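Local coordinates for PorB (Corynebacterium glutamicum, PDB 2VQG), which is thought to act as an anion-specific, alpha-helical porin of the corynebacterial cell envelope, and carries zinc ions in its crystals, at residues R77-T80 with K85-T88. Sequence-based numbering, arbitrary orientation. Where two conformers were deposited one is given.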
ATOM      1  N   ARG A  77       0.219   1.587   6.529  1.00 18.34           N
ATOM      2  CA  ARG A  77       1.552   1.317   7.061  0.50 18.19           C
ATOM      3  C   ARG A  77       2.609   2.213   6.403  1.00 17.43           C
ATOM      4  O   ARG A  77       3.507   2.712   7.092  1.00 17.22           O
ATOM      5  CB  ARG A  77       1.892  -0.179   6.989  0.50 18.24           C
ATOM      6  CG  ARG A  77       0.835  -1.023   7.716  0.50 19.97           C
ATOM      7  CD  ARG A  77       1.238  -2.477   7.936  0.50 20.25           C
ATOM      8  NE  ARG A  77       1.230  -3.274   6.712  0.50 24.72           N
ATOM      9  CZ  ARG A  77       0.177  -3.939   6.229  0.50 24.89           C
ATOM     10  NH1 ARG A  77      -0.997  -3.915   6.849  0.50 26.50           N
ATOM     11  NH2 ARG A  77       0.310  -4.642   5.118  0.50 25.46           N
ATOM     12  N   ALA A  78       2.471   2.447   5.098  1.00 15.98           N
ATOM     13  CA  ALA A  78       3.327   3.392   4.391  1.00 15.86           C
ATOM     14  C   ALA A  78       3.223   4.818   4.952  1.00 15.54           C
ATOM     15  O   ALA A  78       4.236   5.511   5.096  1.00 15.68           O
ATOM     16  CB  ALA A  78       3.012   3.389   2.938  1.00 15.63           C
ATOM     17  N   GLN A  79       2.013   5.251   5.281  1.00 15.31           N
ATOM     18  CA  GLN A  79       1.833   6.592   5.846  1.00 15.23           C
ATOM     19  C   GLN A  79       2.522   6.698   7.196  1.00 15.45           C
ATOM     20  O   GLN A  79       3.208   7.693   7.480  1.00 15.65           O
ATOM     21  CB  GLN A  79       0.353   6.953   5.957  1.00 15.96           C
ATOM     22  CG  GLN A  79       0.138   8.387   6.411  1.00 15.50           C
ATOM     23  CD  GLN A  79      -1.319   8.723   6.627  1.00 17.70           C
ATOM     24  OE1 GLN A  79      -2.191   8.226   5.908  1.00 18.86           O
ATOM     25  NE2 GLN A  79      -1.596   9.586   7.615  1.00 17.20           N
ATOM     26  N   THR A  80       2.362   5.663   8.020  1.00 15.25           N
ATOM     27  CA  THR A  80       3.017   5.608   9.325  1.00 15.72           C
ATOM     28  C   THR A  80       4.527   5.719   9.156  1.00 15.19           C
ATOM     29  O   THR A  80       5.204   6.409   9.939  1.00 13.49           O
ATOM     30  CB  THR A  80       2.624   4.331  10.101  1.00 16.82           C
ATOM     31  OG1 THR A  80       1.189   4.303  10.238  1.00 17.51           O
ATOM     32  CG2 THR A  80       3.230   4.348  11.502  1.00 17.48           C
ATOM     33  N   LYS A  85       1.317  11.087   2.058  1.00 22.17           N
ATOM     34  CA  LYS A  85       0.554  12.112   2.780  1.00 24.07           C
ATOM     35  C   LYS A  85      -0.797  11.611   3.292  1.00 24.63           C
ATOM     36  O   LYS A  85      -1.448  10.774   2.652  1.00 24.60           O
ATOM     37  CB  LYS A  85       0.313  13.320   1.868  1.00 23.83           C
ATOM     38  CG  LYS A  85       1.571  14.021   1.373  1.00 24.98           C
ATOM     39  CD  LYS A  85       1.220  15.285   0.571  1.00 25.72           C
ATOM     40  CE  LYS A  85       0.858  14.941  -0.864  1.00 30.27           C
ATOM     41  NZ  LYS A  85       0.604  16.142  -1.706  1.00 33.39           N
ATOM     42  N   ALA A  86      -1.228  12.149   4.437  1.00 25.52           N
ATOM     43  CA  ALA A  86      -2.577  11.897   4.979  1.00 26.36           C
ATOM     44  C   ALA A  86      -3.701  12.513   4.091  1.00 27.15           C
ATOM     45  O   ALA A  86      -3.392  13.494   3.351  1.00 27.00           O
ATOM     46  CB  ALA A  86      -2.668  12.485   6.399  1.00 26.80           C
ATOM     47  N   ASP A  87      -4.827  11.865   4.202  1.00 28.17           N
ATOM     48  CA  ASP A  87      -5.988  12.384   3.489  1.00 28.61           C
ATOM     49  C   ASP A  87      -6.535  13.571   4.208  1.00 29.80           C
ATOM     50  O   ASP A  87      -6.586  13.581   5.464  1.00 29.74           O
ATOM     51  CB  ASP A  87      -7.024  11.209   3.356  1.00 29.32           C
ATOM     52  CG  ASP A  87      -6.695  10.104   2.508  1.00 28.19           C
ATOM     53  OD1 ASP A  87      -5.858  10.250   1.581  1.00 28.30           O
ATOM     54  OD2 ASP A  87      -7.134   8.950   2.774  1.00 31.69           O
ATOM     55  N   THR A  88      -6.891  14.591   3.402  1.00 29.31           N
ATOM     56  CA  THR A  88      -7.529  15.773   3.977  1.00 30.25           C
ATOM     57  C   THR A  88      -9.004  15.861   3.626  1.00 29.78           C
ATOM     58  O   THR A  88      -9.681  15.018   2.913  1.00 30.20           O
ATOM     59  CB  THR A  88      -6.788  17.146   3.682  1.00 29.93           C
ATOM     60  OG1 THR A  88      -6.816  17.285   2.166  1.00 30.75           O
ATOM     61  CG2 THR A  88      -5.255  16.817   3.921  1.00 30.07           C
TER
HETATM   62  O   HOH W   1      -4.707   9.244   5.554  1.00 31.28           O
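Gln79 reaches out from the last turn of helix 61-80 and lays the flat face of its amide against Ala86, in the tail that runs on after the helix. This is the van der Waals part of the contact. Ala86 CA sits over the amide, 3.8 Å from Gln79 CD, and the methyl is displaced toward the nitrogen end, with Ala86 CB 3.3 Å from Gln79 NE2. The side chain spans the gap because it is stretched out: CG lies anti to the backbone N (chi1 -174°) and the chain stays extended to CD (chi2 -176°). At their nearest the backbones come to 6.4 Å, between Gln79 CA and Lys85 CA.

No direct hydrogen bond joins the two segments; the polar link is a single water. It donates to Gln79 OE1 at 2.7 Å and accepts from the backbone N of Asp87 at 3.0 Å, bridging the amide oxygen to the tail one residue beyond the alanine. Gln79 OE1 also bonds to Asn41 ND2, at the start of helix 41-52, so two donors hold the oxygen and probably restrict rotation of the amide.

Lys85 CB is directed away from the helix, and the side chain makes a cation-pi contact with Tyr40, while the Lys85 backbone hydrogen-bonds to Gln39 and Asn41. Asp87 turns to Arg42, though that ion pair is long and weak.

The whole contact is small, burying 99 Å² summed over both sides. Beyond Cys81, whose disulfide to Cys22 ties the end of helix 61-80 to helix 19-31, the chain bends and passes beside the start of helix 41-52, running roughly across the direction of helix 61-80. This is a local surface contact, part packing and part water-mediated, between the last turn of a helix and the loop that follows it in a small all-helical fold.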